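Local coordinates for vacuolar-sorting protein BRO1 (Saccharomyces cerevisiae, PDB 1ZB1) that helps concentrate and sort multivesicular-body cargo for intralumenal vesicles and recruits the DOA4 deubiquitinase to endosomes, where cargo loses its ubiquitin before lumenal sequestration, at residues 67-70 and 71-75; 183-186 and 187-191. All coordinates share one frame; numbering follows the deposited sequence.

Both contacts are one-turn contacts along alpha-helices of the Bro1 domain, the mostly helical N-terminal part of a longer protein. Contact 1 lies near the start of helix 65-86, its centre about 18 Å from the centre of the chain; contact 2 is in the middle of helix 176-198, only about 5 Å from that centre. The two do not touch: their centres are about 23 Å apart and their nearest atoms about 13 Å. Their surroundings differ. Contact 1 has a buried face and a partly exposed one with a salt bridge, whereas contact 2 is almost wholly buried, and its polar groups find partners in water, backbone and side chains of surrounding parts of the domain.

Contact 1 of 2, residues 67-70 and 71-75; sequences SLSE and QNLKY
Leu68 and Asn72 sit one turn apart on helix 65-86 of the Bro1 domain, and their side chains run side by side toward helix 118-139, where both meet Ile132. This is the packed face. Leu68 supplies hydrocarbon to the interface with helix 118-139, while Asn72 brings a short amide that can satisfy backbone groups inside the core. Its ND2 reaches back to Leu68 O at 2.9 Å, with the acceptor close to the amide plane but the donor well above the carbonyl plane, 45° out of it. The helical bond from Asn72 N, 3.2 Å from the same Leu68 O, arrives from the opposite face, so two donors of one residue grip a single oxygen. ND2 also binds Ala59 O, tying the helix to the loop before it.

Ser69 and Leu73 continue the buried side. Leu73 CD2 lies against Ser69 OG at 3.3 Å, an approach that serine's short side chain allows. Both torsions of the leucine (chi1 -91°, chi2 -18°) are off staggered values, which leaves its exact placement uncertain. Beyond, Leu73 meets Trp349 and Tyr356 of helix 349-371.

The other side is looser and partly exposed, and it suits long charged chains. Glu70 and Lys74, spaced i to i+4, lie alongside each other. Lys74 CG passes 3.3 Å from Glu70 O, so the aliphatic stem hugs the helix at first; beyond CG the chain is fully extended, and this carries the ammonium out to the carboxylate. The turn closes in a salt bridge, Lys74 NZ to Glu70 OE2 at 2.8 Å, made on the anti lone pair of that oxygen.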
loop_
_atom_site.group_PDB
_atom_site.type_symbol
_atom_site.label_atom_id
_atom_site.label_comp_id
_atom_site.label_asym_id
_atom_site.label_seq_id
_atom_site.Cartn_x
_atom_site.Cartn_y
_atom_site.Cartn_z
ATOM N N SER A 67 4.401 16.421 6.493
ATOM C CA SER A 67 3.654 17.415 7.253
ATOM C C SER A 67 2.145 17.196 7.056
ATOM O O SER A 67 1.361 17.314 8.001
ATOM C CB SER A 67 4.058 18.825 6.801
ATOM O OG SER A 67 3.472 19.829 7.617
ATOM N N LEU A 68 1.746 16.876 5.827
ATOM C CA LEU A 68 0.337 16.612 5.506
ATOM C C LEU A 68 -0.138 15.388 6.301
ATOM O O LEU A 68 -1.250 15.369 6.831
ATOM C CB LEU A 68 0.184 16.341 4.001
ATOM C CG LEU A 68 -1.249 16.123 3.491
ATOM C CD1 LEU A 68 -2.053 17.422 3.626
ATOM C CD2 LEU A 68 -1.207 15.688 2.035
ATOM N N SER A 69 0.721 14.377 6.381
ATOM C CA SER A 69 0.437 13.143 7.125
ATOM C C SER A 69 0.181 13.472 8.601
ATOM O O SER A 69 -0.799 13.019 9.212
ATOM C CB SER A 69 1.634 12.190 6.996
ATOM O OG SER A 69 1.494 11.047 7.821
ATOM N N GLU A 70 1.075 14.270 9.172
ATOM C CA GLU A 70 0.953 14.691 10.563
ATOM C C GLU A 70 -0.412 15.331 10.839
ATOM O O GLU A 70 -1.054 15.012 11.845
ATOM C CB GLU A 70 2.062 15.697 10.897
ATOM C CG GLU A 70 2.074 16.174 12.342
ATOM C CD GLU A 70 2.979 17.385 12.537
ATOM O OE1 GLU A 70 3.959 17.514 11.773
ATOM O OE2 GLU A 70 2.716 18.202 13.451
ATOM N N GLN A 71 -0.849 16.242 9.964
ATOM C CA GLN A 71 -2.141 16.911 10.163
ATOM C C GLN A 71 -3.285 15.900 10.175
ATOM O O GLN A 71 -4.212 15.999 10.980
ATOM C CB GLN A 71 -2.407 17.948 9.060
ATOM C CG GLN A 71 -1.266 18.926 8.801
ATOM C CD GLN A 71 -0.696 19.542 10.065
ATOM O OE1 GLN A 71 0.517 19.538 10.267
ATOM N NE2 GLN A 71 -1.559 20.084 10.916
ATOM N N ASN A 72 -3.221 14.932 9.265
ATOM C CA ASN A 72 -4.259 13.906 9.182
ATOM C C ASN A 72 -4.285 12.969 10.388
ATOM O O ASN A 72 -5.364 12.607 10.860
ATOM C CB ASN A 72 -4.095 13.112 7.888
ATOM C CG ASN A 72 -4.729 13.813 6.701
ATOM O OD1 ASN A 72 -5.934 13.678 6.462
ATOM N ND2 ASN A 72 -3.927 14.588 5.962
ATOM N N LEU A 73 -3.114 12.570 10.884
ATOM C CA LEU A 73 -3.053 11.692 12.056
ATOM C C LEU A 73 -3.627 12.429 13.268
ATOM O O LEU A 73 -4.337 11.839 14.082
ATOM C CB LEU A 73 -1.611 11.270 12.366
ATOM C CG LEU A 73 -0.933 10.012 11.805
ATOM C CD1 LEU A 73 -1.951 9.024 11.289
ATOM C CD2 LEU A 73 0.060 10.403 10.725
ATOM N N LYS A 74 -3.313 13.719 13.392
ATOM C CA LYS A 74 -3.829 14.513 14.505
ATOM C C LYS A 74 -5.340 14.713 14.381
ATOM O O LYS A 74 -6.078 14.652 15.379
ATOM C CB LYS A 74 -3.119 15.874 14.567
ATOM C CG LYS A 74 -1.657 15.757 14.995
ATOM C CD LYS A 74 -0.976 17.115 15.150
ATOM C CE LYS A 74 0.423 16.937 15.754
ATOM N NZ LYS A 74 1.199 18.205 15.849
ATOM N N TYR A 75 -5.808 14.946 13.161
ATOM C CA TYR A 75 -7.242 15.131 12.955
ATOM C C TYR A 75 -7.981 13.812 13.221
ATOM O O TYR A 75 -9.068 13.822 13.790
ATOM C CB TYR A 75 -7.534 15.635 11.533
ATOM C CG TYR A 75 -8.998 15.972 11.302
ATOM C CD1 TYR A 75 -9.661 16.876 12.132
ATOM C CD2 TYR A 75 -9.729 15.355 10.281
ATOM C CE1 TYR A 75 -11.020 17.152 11.963
ATOM C CE2 TYR A 75 -11.094 15.632 10.098
ATOM C CZ TYR A 75 -11.727 16.525 10.946
ATOM O OH TYR A 75 -13.074 16.776 10.816
#

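Contact 2 of 2, residues 183-186 and 187-191; sequences ANIC and HAEAQ
The flat groups of His187 and Asn184 meet through a water, which binds His187 ND1 (2.8 Å), somewhat out of the ring plane, and donates to Asn184 OD1 (2.9 Å). At the ring's other nitrogen, NE2 is hydrogen-bonded to Asp342, and the ring stacks with Phe156 of helix 146-165. The imidazole is thus held at both nitrogens and by an aromatic neighbour, which probably limits rotation of the ring; histidine suits the place because it is at once flat and polar on two corners. Chi1 of -173° swings it clear of its own helix toward these partners.

Elsewhere around the turn, Glu189 leans back over Ile185. The two side chains cross at an angle, Ile185 CG2 lying 4.0 Å from Glu189 CD, and Glu189 CG comes to 3.2 Å from Ile185 O. The buried carboxylate is not left to the isoleucine: its OE2 accepts from Phe11 N. Ala188 and Ala190 are small enough to let neighbours approach. The backbone carries regular i to i+4 bonds, such as Ala190 N to Cys186 O at 2.9 Å. Through Cys186 on Ala155 and Ala188 on Leu221, helix 176-198 packs against helices 146-165 and 208-230 in the mainly helical Bro1 domain.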
loop_
_atom_site.group_PDB
_atom_site.type_symbol
_atom_site.label_atom_id
_atom_site.label_comp_id
_atom_site.label_asym_id
_atom_site.label_seq_id
_atom_site.Cartn_x
_atom_site.Cartn_y
_atom_site.Cartn_z
ATOM N N ALA A 183 -4.230 -2.734 0.040
ATOM C CA ALA A 183 -3.330 -3.249 1.077
ATOM C C ALA A 183 -2.357 -4.266 0.470
ATOM O O ALA A 183 -1.165 -4.259 0.781
ATOM C CB ALA A 183 -4.134 -3.905 2.196
ATOM N N ASN A 184 -2.873 -5.136 -0.395
ATOM C CA ASN A 184 -2.051 -6.156 -1.042
ATOM C C ASN A 184 -1.017 -5.544 -1.985
ATOM O O ASN A 184 0.069 -6.094 -2.167
ATOM C CB ASN A 184 -2.939 -7.159 -1.797
ATOM C CG ASN A 184 -3.686 -8.095 -0.854
ATOM O OD1 ASN A 184 -3.231 -8.355 0.258
ATOM N ND2 ASN A 184 -4.821 -8.617 -1.300
ATOM N N ILE A 185 -1.354 -4.404 -2.580
ATOM C CA ILE A 185 -0.424 -3.710 -3.472
ATOM C C ILE A 185 0.746 -3.169 -2.641
ATOM O O ILE A 185 1.910 -3.311 -3.016
ATOM C CB ILE A 185 -1.118 -2.518 -4.194
ATOM C CG1 ILE A 185 -2.101 -3.034 -5.256
ATOM C CG2 ILE A 185 -0.075 -1.600 -4.824
ATOM C CD1 ILE A 185 -1.433 -3.685 -6.452
ATOM N N CYS A 186 0.426 -2.553 -1.505
ATOM C CA CYS A 186 1.444 -1.984 -0.627
ATOM C C CYS A 186 2.357 -3.052 -0.024
ATOM O O CYS A 186 3.574 -2.851 0.078
ATOM C CB CYS A 186 0.790 -1.160 0.488
ATOM S SG CYS A 186 -0.101 0.314 -0.099
ATOM N N HIS A 187 1.779 -4.181 0.372
ATOM C CA HIS A 187 2.569 -5.269 0.936
ATOM C C HIS A 187 3.527 -5.804 -0.139
ATOM O O HIS A 187 4.727 -5.980 0.105
ATOM C CB HIS A 187 1.647 -6.391 1.428
ATOM C CG HIS A 187 2.359 -7.485 2.164
ATOM N ND1 HIS A 187 1.709 -8.597 2.653
ATOM C CD2 HIS A 187 3.666 -7.638 2.489
ATOM C CE1 HIS A 187 2.583 -9.391 3.245
ATOM N NE2 HIS A 187 3.778 -8.833 3.159
ATOM N N ALA A 188 2.995 -6.050 -1.332
ATOM C CA ALA A 188 3.812 -6.556 -2.429
ATOM C C ALA A 188 4.971 -5.614 -2.750
ATOM O O ALA A 188 6.102 -6.064 -2.928
ATOM C CB ALA A 188 2.950 -6.774 -3.682
ATOM N N GLU A 189 4.690 -4.312 -2.820
ATOM C CA GLU A 189 5.727 -3.330 -3.134
ATOM C C GLU A 189 6.779 -3.235 -2.034
ATOM O O GLU A 189 7.968 -3.068 -2.319
ATOM C CB GLU A 189 5.116 -1.947 -3.394
ATOM C CG GLU A 189 4.222 -1.889 -4.632
ATOM C CD GLU A 189 3.741 -0.487 -4.952
ATOM O OE1 GLU A 189 3.615 0.330 -4.015
ATOM O OE2 GLU A 189 3.474 -0.200 -6.141
ATOM N N ALA A 190 6.349 -3.337 -0.779
ATOM C CA ALA A 190 7.294 -3.280 0.333
ATOM C C ALA A 190 8.280 -4.454 0.221
ATOM O O ALA A 190 9.494 -4.269 0.336
ATOM C CB ALA A 190 6.546 -3.335 1.667
ATOM N N GLN A 191 7.748 -5.652 -0.006
ATOM C CA GLN A 191 8.566 -6.864 -0.154
ATOM C C GLN A 191 9.510 -6.692 -1.347
ATOM O O GLN A 191 10.699 -7.002 -1.266
ATOM C CB GLN A 191 7.662 -8.085 -0.380
ATOM C CG GLN A 191 8.389 -9.427 -0.622
ATOM C CD GLN A 191 9.115 -9.946 0.613
ATOM O OE1 GLN A 191 8.763 -9.602 1.739
ATOM N NE2 GLN A 191 10.124 -10.795 0.405
HETATM O O HOH W 1 -0.497 -9.042 1.018
#